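Local coordinates for aminopentol aminotransferase (Sphingopyxis macrogoltabida, PDB 6HBS), which uses pyridoxal 5'-phosphate to transfer the amino group of aminopentol (hydrolysed fumonisin B1) to pyruvate, giving the 2-keto product and alanine, at residues A206-K218 with C242-S254. Numbering follows the deposited sequence.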
ATOM      1  N   ALA A 206      -6.357   1.802  27.599  1.00 19.53           N
ATOM      2  CA  ALA A 206      -6.662   0.784  28.559  1.00 22.56           C
ATOM      3  C   ALA A 206      -6.146  -0.554  28.050  1.00 22.93           C
ATOM      4  O   ALA A 206      -6.339  -0.872  26.857  1.00 22.74           O
ATOM      5  CB  ALA A 206      -8.154   0.745  28.774  1.00 24.35           C
ATOM      6  N   LEU A 207      -5.539  -1.333  28.951  1.00 21.79           N
ATOM      7  CA  LEU A 207      -5.116  -2.686  28.656  1.00 22.81           C
ATOM      8  C   LEU A 207      -6.342  -3.582  28.411  1.00 24.36           C
ATOM      9  O   LEU A 207      -7.450  -3.305  28.925  1.00 22.00           O
ATOM     10  CB  LEU A 207      -4.297  -3.223  29.828  1.00 25.70           C
ATOM     11  CG  LEU A 207      -3.077  -2.389  30.232  1.00 29.74           C
ATOM     12  CD1 LEU A 207      -2.298  -3.092  31.324  1.00 34.00           C
ATOM     13  CD2 LEU A 207      -2.173  -2.093  29.056  1.00 29.44           C
ATOM     14  N   ALA A 208      -6.154  -4.658  27.624  1.00 23.42           N
ATOM     15  CA  ALA A 208      -7.249  -5.616  27.383  1.00 24.39           C
ATOM     16  C   ALA A 208      -7.508  -6.356  28.688  1.00 26.05           C
ATOM     17  O   ALA A 208      -6.554  -6.715  29.392  1.00 23.45           O
ATOM     18  CB  ALA A 208      -6.938  -6.606  26.291  1.00 25.29           C
ATOM     19  N   GLN A 209      -8.790  -6.558  28.977  1.00 27.07           N
ATOM     20  CA  GLN A 209      -9.211  -7.306  30.130  1.00 31.35           C
ATOM     21  C   GLN A 209      -9.288  -8.773  29.715  1.00 30.06           C
ATOM     22  O   GLN A 209      -9.779  -9.119  28.643  1.00 28.01           O
ATOM     23  CB  GLN A 209     -10.545  -6.784  30.668  1.00 32.33           C
ATOM     24  CG  GLN A 209     -10.414  -5.470  31.424  1.00 37.83           C
ATOM     25  CD  GLN A 209     -11.698  -4.686  31.557  1.00 44.78           C
ATOM     26  OE1 GLN A 209     -12.811  -5.218  31.501  1.00 44.70           O
ATOM     27  NE2 GLN A 209     -11.547  -3.384  31.765  1.00 55.39           N
ATOM     28  N   LEU A 210      -8.815  -9.628  30.619  1.00 31.15           N
ATOM     29  CA  LEU A 210      -8.772 -11.040  30.417  1.00 33.19           C
ATOM     30  C   LEU A 210     -10.171 -11.573  30.074  1.00 32.69           C
ATOM     31  O   LEU A 210     -10.322 -12.373  29.164  1.00 29.06           O
ATOM     32  CB  LEU A 210      -8.221 -11.643  31.710  1.00 36.97           C
ATOM     33  CG  LEU A 210      -7.926 -13.134  31.679  1.00 42.04           C
ATOM     34  CD1 LEU A 210      -7.083 -13.504  30.467  1.00 44.86           C
ATOM     35  CD2 LEU A 210      -7.245 -13.558  32.978  1.00 45.08           C
ATOM     36  N   GLU A 211     -11.206 -11.127  30.798  1.00 30.49           N
ATOM     37  CA  GLU A 211     -12.511 -11.717  30.598  1.00 32.57           C
ATOM     38  C   GLU A 211     -12.988 -11.349  29.191  1.00 27.64           C
ATOM     39  O   GLU A 211     -13.657 -12.150  28.546  1.00 26.49           O
ATOM     40  CB  GLU A 211     -13.515 -11.330  31.691  1.00 37.86           C
ATOM     41  CG  GLU A 211     -14.218 -12.547  32.285  1.00 48.82           C
ATOM     42  CD  GLU A 211     -13.291 -13.719  32.612  1.00 54.03           C
ATOM     43  OE1 GLU A 211     -13.429 -14.783  31.971  1.00 59.72           O
ATOM     44  OE2 GLU A 211     -12.401 -13.563  33.478  1.00 57.26           O
ATOM     45  N   PHE A 212     -12.621 -10.148  28.729  1.00 26.89           N
ATOM     46  CA  PHE A 212     -13.026  -9.691  27.394  1.00 26.01           C
ATOM     47  C   PHE A 212     -12.383 -10.607  26.336  1.00 23.71           C
ATOM     48  O   PHE A 212     -13.044 -11.091  25.446  1.00 23.32           O
ATOM     49  CB  PHE A 212     -12.724  -8.200  27.227  1.00 24.30           C
ATOM     50  CG  PHE A 212     -12.757  -7.750  25.791  1.00 24.70           C
ATOM     51  CD1 PHE A 212     -13.955  -7.688  25.097  1.00 24.15           C
ATOM     52  CD2 PHE A 212     -11.583  -7.431  25.119  1.00 25.11           C
ATOM     53  CE1 PHE A 212     -13.990  -7.279  23.771  1.00 26.08           C
ATOM     54  CE2 PHE A 212     -11.619  -7.022  23.793  1.00 24.48           C
ATOM     55  CZ  PHE A 212     -12.813  -6.963  23.113  1.00 25.39           C
ATOM     56  N   ALA A 213     -11.077 -10.849  26.476  1.00 24.82           N
ATOM     57  CA  ALA A 213     -10.285 -11.620  25.507  1.00 24.56           C
ATOM     58  C   ALA A 213     -10.744 -13.084  25.473  1.00 25.07           C
ATOM     59  O   ALA A 213     -10.885 -13.649  24.404  1.00 23.89           O
ATOM     60  CB  ALA A 213      -8.803 -11.477  25.819  1.00 23.72           C
ATOM     61  N   ARG A 214     -11.002 -13.677  26.650  1.00 24.80           N
ATOM     62  CA  ARG A 214     -11.510 -15.031  26.728  1.00 25.16           C
ATOM     63  C   ARG A 214     -12.878 -15.128  26.052  1.00 23.15           C
ATOM     64  O   ARG A 214     -13.136 -16.030  25.303  1.00 23.69           O
ATOM     65  CB  ARG A 214     -11.607 -15.498  28.178  1.00 29.32           C
ATOM     66  CG  ARG A 214     -10.263 -15.874  28.764  1.00 32.70           C
ATOM     67  CD  ARG A 214     -10.311 -15.942  30.275  1.00 36.61           C
ATOM     68  NE  ARG A 214      -8.999 -16.352  30.755  1.00 40.87           N
ATOM     69  CZ  ARG A 214      -8.647 -16.444  32.039  1.00 49.47           C
ATOM     70  NH1 ARG A 214      -9.386 -15.878  32.985  1.00 46.44           N
ATOM     71  NH2 ARG A 214      -7.552 -17.111  32.366  1.00 48.17           N
ATOM     72  N   THR A 215     -13.765 -14.178  26.323  1.00 24.89           N
ATOM     73  CA  THR A 215     -15.051 -14.220  25.701  1.00 24.19           C
ATOM     74  C   THR A 215     -14.918 -14.120  24.163  1.00 24.00           C
ATOM     75  O   THR A 215     -15.622 -14.798  23.438  1.00 21.30           O
ATOM     76  CB  THR A 215     -15.958 -13.121  26.239  1.00 27.03           C
ATOM     77  OG1 THR A 215     -16.043 -13.305  27.652  1.00 27.45           O
ATOM     78  CG2 THR A 215     -17.321 -13.151  25.579  1.00 27.76           C
ATOM     79  N   ALA A 216     -14.009 -13.280  23.660  1.00 22.96           N
ATOM     80  CA  ALA A 216     -13.821 -13.203  22.217  1.00 21.88           C
ATOM     81  C   ALA A 216     -13.451 -14.591  21.689  1.00 21.56           C
ATOM     82  O   ALA A 216     -14.016 -15.067  20.682  1.00 23.35           O
ATOM     83  CB  ALA A 216     -12.777 -12.147  21.885  1.00 23.24           C
ATOM     84  N   ARG A 217     -12.517 -15.256  22.373  1.00 20.75           N
ATOM     85  CA  ARG A 217     -11.972 -16.516  21.856  1.00 21.70           C
ATOM     86  C   ARG A 217     -13.052 -17.604  21.937  1.00 23.48           C
ATOM     87  O   ARG A 217     -13.211 -18.409  21.028  1.00 21.91           O
ATOM     88  CB  ARG A 217     -10.706 -16.907  22.617  1.00 21.53           C
ATOM     89  CG  ARG A 217     -10.087 -18.251  22.232  1.00 23.41           C
ATOM     90  CD  ARG A 217      -9.477 -18.344  20.831  1.00 21.94           C
ATOM     91  NE  ARG A 217     -10.455 -18.478  19.762  1.00 23.18           N
ATOM     92  CZ  ARG A 217     -10.188 -18.471  18.448  1.00 25.81           C
ATOM     93  NH1 ARG A 217      -9.005 -18.073  17.996  1.00 26.39           N
ATOM     94  NH2 ARG A 217     -11.114 -18.864  17.583  1.00 25.98           N
ATOM     95  N   LYS A 218     -13.796 -17.626  23.042  1.00 23.83           N
ATOM     96  CA  LYS A 218     -14.842 -18.642  23.258  1.00 27.08           C
ATOM     97  C   LYS A 218     -16.029 -18.468  22.299  1.00 23.72           C
ATOM     98  O   LYS A 218     -16.525 -19.436  21.757  1.00 25.96           O
ATOM     99  CB  LYS A 218     -15.293 -18.610  24.724  1.00 33.23           C
ATOM    100  CG  LYS A 218     -16.458 -19.534  25.054  1.00 40.44           C
ATOM    101  CD  LYS A 218     -16.980 -19.387  26.482  1.00 47.85           C
ATOM    102  CE  LYS A 218     -17.688 -18.070  26.743  1.00 55.65           C
ATOM    103  NZ  LYS A 218     -18.919 -17.934  25.924  1.00 60.35           N
ATOM    104  N   CYS A 242       2.322 -12.214  18.984  1.00 21.70           N
ATOM    105  CA  CYS A 242       1.073 -11.518  19.019  1.00 21.87           C
ATOM    106  C   CYS A 242       0.899 -10.919  20.423  1.00 21.21           C
ATOM    107  O   CYS A 242       1.224 -11.573  21.414  1.00 21.21           O
ATOM    108  CB  CYS A 242      -0.063 -12.469  18.694  1.00 23.34           C
ATOM    109  SG  CYS A 242      -1.708 -11.699  18.709  1.00 25.14           S
ATOM    110  N   SER A 243       0.392  -9.689  20.486  1.00 19.26           N
ATOM    111  CA  SER A 243       0.319  -8.935  21.710  1.00 21.10           C
ATOM    112  C   SER A 243      -0.646  -9.565  22.734  1.00 23.78           C
ATOM    113  O   SER A 243      -0.671  -9.080  23.842  1.00 26.96           O
ATOM    114  CB  SER A 243      -0.091  -7.531  21.414  1.00 21.52           C
ATOM    115  OG  SER A 243       0.847  -6.892  20.550  1.00 18.75           O
ATOM    116  N   TRP A 244      -1.483 -10.546  22.350  1.00 22.71           N
ATOM    117  CA  TRP A 244      -2.328 -11.280  23.317  1.00 24.37           C
ATOM    118  C   TRP A 244      -1.652 -12.535  23.878  1.00 25.68           C
ATOM    119  O   TRP A 244      -2.306 -13.302  24.590  1.00 26.37           O
ATOM    120  CB  TRP A 244      -3.710 -11.600  22.726  1.00 22.92           C
ATOM    121  CG  TRP A 244      -4.665 -10.461  22.932  1.00 22.06           C
ATOM    122  CD1 TRP A 244      -4.381  -9.221  23.442  1.00 21.75           C
ATOM    123  CD2 TRP A 244      -6.077 -10.473  22.682  1.00 21.15           C
ATOM    124  NE1 TRP A 244      -5.520  -8.460  23.514  1.00 22.20           N
ATOM    125  CE2 TRP A 244      -6.573  -9.197  23.042  1.00 21.01           C
ATOM    126  CE3 TRP A 244      -6.959 -11.431  22.183  1.00 20.34           C
ATOM    127  CZ2 TRP A 244      -7.917  -8.857  22.915  1.00 20.45           C
ATOM    128  CZ3 TRP A 244      -8.286 -11.085  22.052  1.00 22.30           C
ATOM    129  CH2 TRP A 244      -8.749  -9.815  22.398  1.00 20.24           C
ATOM    130  N   THR A 245      -0.363 -12.744  23.589  1.00 28.37           N
ATOM    131  CA  THR A 245       0.343 -13.925  24.077  1.00 29.04           C
ATOM    132  C   THR A 245       0.286 -14.019  25.606  1.00 30.57           C
ATOM    133  O   THR A 245       0.008 -15.087  26.116  1.00 30.99           O
ATOM    134  CB  THR A 245       1.830 -13.930  23.701  1.00 32.28           C
ATOM    135  OG1 THR A 245       1.944 -13.744  22.287  1.00 39.27           O
ATOM    136  CG2 THR A 245       2.482 -15.238  24.086  1.00 30.40           C
ATOM    137  N   HIS A 246       0.542 -12.909  26.307  1.00 31.94           N
ATOM    138  CA  HIS A 246       0.573 -12.860  27.789  1.00 38.54           C
ATOM    139  C   HIS A 246      -0.821 -13.054  28.429  1.00 37.00           C
ATOM    140  O   HIS A 246      -0.896 -13.271  29.622  1.00 37.83           O
ATOM    141  CB  HIS A 246       1.262 -11.573  28.276  1.00 45.35           C
ATOM    142  CG  HIS A 246       2.757 -11.554  28.097  1.00 59.30           C
ATOM    143  ND1 HIS A 246       3.425 -10.529  27.417  1.00 60.86           N
ATOM    144  CD2 HIS A 246       3.723 -12.403  28.524  1.00 61.89           C
ATOM    145  CE1 HIS A 246       4.723 -10.760  27.433  1.00 61.47           C
ATOM    146  NE2 HIS A 246       4.931 -11.902  28.106  1.00 64.12           N
ATOM    147  N   LEU A 247      -1.910 -13.005  27.653  1.00 33.28           N
ATOM    148  CA  LEU A 247      -3.274 -13.365  28.117  1.00 33.41           C
ATOM    149  C   LEU A 247      -3.581 -14.849  27.876  1.00 33.40           C
ATOM    150  O   LEU A 247      -4.663 -15.295  28.224  1.00 36.19           O
ATOM    151  CB  LEU A 247      -4.325 -12.501  27.403  1.00 31.10           C
ATOM    152  CG  LEU A 247      -4.244 -10.995  27.654  1.00 31.68           C
ATOM    153  CD1 LEU A 247      -5.450 -10.285  27.068  1.00 31.67           C
ATOM    154  CD2 LEU A 247      -4.133 -10.682  29.141  1.00 34.00           C
ATOM    155  N   GLY A 248      -2.684 -15.593  27.220  1.00 32.76           N
ATOM    156  CA  GLY A 248      -2.953 -16.997  26.857  1.00 32.53           C
ATOM    157  C   GLY A 248      -4.065 -17.143  25.820  1.00 33.77           C
ATOM    158  O   GLY A 248      -4.669 -18.192  25.709  1.00 33.07           O
ATOM    159  N   ILE A 249      -4.310 -16.102  25.013  1.00 31.07           N
ATOM    160  CA  ILE A 249      -5.362 -16.149  24.001  1.00 31.32           C
ATOM    161  C   ILE A 249      -4.712 -16.007  22.623  1.00 29.20           C
ATOM    162  O   ILE A 249      -4.136 -14.956  22.346  1.00 29.47           O
ATOM    163  CB  ILE A 249      -6.419 -15.053  24.233  1.00 30.76           C
ATOM    164  CG1 ILE A 249      -7.083 -15.182  25.603  1.00 32.22           C
ATOM    165  CG2 ILE A 249      -7.446 -15.065  23.106  1.00 32.39           C
ATOM    166  CD1 ILE A 249      -7.965 -16.397  25.733  1.00 33.97           C
ATOM    167  N   GLU A 250      -4.857 -17.046  21.789  1.00 25.54           N
ATOM    168  CA  GLU A 250      -4.340 -17.059  20.417  1.00 27.21           C
ATOM    169  C   GLU A 250      -5.459 -16.772  19.428  1.00 25.53           C
ATOM    170  O   GLU A 250      -6.489 -17.441  19.397  1.00 24.95           O
ATOM    171  CB  GLU A 250      -3.671 -18.389  20.082  1.00 28.07           C
ATOM    172  CG  GLU A 250      -2.409 -18.633  20.876  1.00 31.53           C
ATOM    173  CD  GLU A 250      -1.670 -19.914  20.529  1.00 37.19           C
ATOM    174  OE1 GLU A 250      -0.719 -20.257  21.253  1.00 45.27           O
ATOM    175  OE2 GLU A 250      -2.024 -20.551  19.524  1.00 42.70           O
ATOM    176  N   PRO A 251      -5.279 -15.772  18.538  1.00 23.26           N
ATOM    177  CA  PRO A 251      -6.244 -15.549  17.471  1.00 21.31           C
ATOM    178  C   PRO A 251      -6.113 -16.597  16.350  1.00 19.92           C
ATOM    179  O   PRO A 251      -5.178 -17.396  16.327  1.00 20.44           O
ATOM    180  CB  PRO A 251      -5.867 -14.147  16.983  1.00 23.12           C
ATOM    181  CG  PRO A 251      -4.362 -14.111  17.188  1.00 23.77           C
ATOM    182  CD  PRO A 251      -4.138 -14.853  18.490  1.00 23.03           C
ATOM    183  N   ASP A 252      -7.045 -16.540  15.408  1.00 19.32           N
ATOM    184  CA  ASP A 252      -6.971 -17.278  14.161  1.00 22.10           C
ATOM    185  C   ASP A 252      -6.143 -16.505  13.125  1.00 21.53           C
ATOM    186  O   ASP A 252      -5.395 -17.123  12.388  1.00 22.67           O
ATOM    187  CB  ASP A 252      -8.363 -17.545  13.623  1.00 23.88           C
ATOM    188  CG  ASP A 252      -9.190 -18.305  14.652  1.00 26.14           C
ATOM    189  OD1 ASP A 252      -8.669 -19.292  15.147  1.00 29.69           O
ATOM    190  OD2 ASP A 252     -10.271 -17.839  15.013  1.00 23.58           O
ATOM    191  N   LEU A 253      -6.339 -15.187  13.045  1.00 19.43           N
ATOM    192  CA  LEU A 253      -5.574 -14.303  12.149  1.00 19.89           C
ATOM    193  C   LEU A 253      -4.992 -13.182  13.000  1.00 20.55           C
ATOM    194  O   LEU A 253      -5.613 -12.725  13.938  1.00 19.36           O
ATOM    195  CB  LEU A 253      -6.475 -13.673  11.078  1.00 19.36           C
ATOM    196  CG  LEU A 253      -7.294 -14.595  10.173  1.00 20.40           C
ATOM    197  CD1 LEU A 253      -8.151 -13.788   9.229  1.00 20.09           C
ATOM    198  CD2 LEU A 253      -6.416 -15.551   9.377  1.00 21.50           C
ATOM    199  N   SER A 254      -3.826 -12.697  12.617  1.00 19.15           N
ATOM    200  CA  SER A 254      -3.298 -11.466  13.176  1.00 20.09           C
ATOM    201  C   SER A 254      -2.748 -10.622  12.023  1.00 19.58           C
ATOM    202  O   SER A 254      -2.161 -11.158  11.072  1.00 18.02           O
ATOM    203  CB  SER A 254      -2.249 -11.741  14.235  1.00 20.43           C
ATOM    204  OG  SER A 254      -1.231 -12.602  13.745  1.00 20.60           O
TER
HETATM  205  O   HOH W   1      -6.683 -17.013  29.170  1.00 47.75           O
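Ala213 sets its methyl over the face of the six-membered ring of Trp244, a CH-pi contact with CB 3.8 Å from the ring centroid and 11° off its normal. A small residue suits this helix position because the indole lies so close to the backbone. Leu247 CD1 covers the same face of the indole and meets Ala213 CB at 3.8 Å, while Ala208 CB reaches Leu247 CD1 and Trp244 NE1, whose N-H bonds to the carbonyl of Pro196. Ile249, from the loop, spreads its two branches over the next turn of the helix: CD1 touches Arg214 CG and CG2 packs on Arg217 CB, two neighbours that a beta-branched residue can reach at once. Arg214 is extended from CG to NE, and a water accepts from its NE and donates to Leu247 O.

Arg217 leaves the helix with CG anti to the backbone N (chi1 176°), then bends at chi2 and chi3; its length and several N-H groups let it serve two acceptors. Arg217 NH1 donates to Glu250 O at 2.9 Å, in the carbonyl plane. Arg217 NH2 forms a salt bridge to the syn lone pair of Asp252 OD2, also 2.9 Å. The guanidinium and carboxylate planes are 71° apart. Asp252 is held in turn by Lys274 and the backbone N of Leu227, and Asp221 is a second acidic partner for Arg217. A methionine here, with neither N-H nor charge, is likely to leave the Asp252 carboxylate short of a counter-charge and the loop less firmly tied to helix 210-223. Apolar packing thus sets the spacing, while the arginine, gripping carbonyl and carboxylate together, fixes the loop just before strand 253-256.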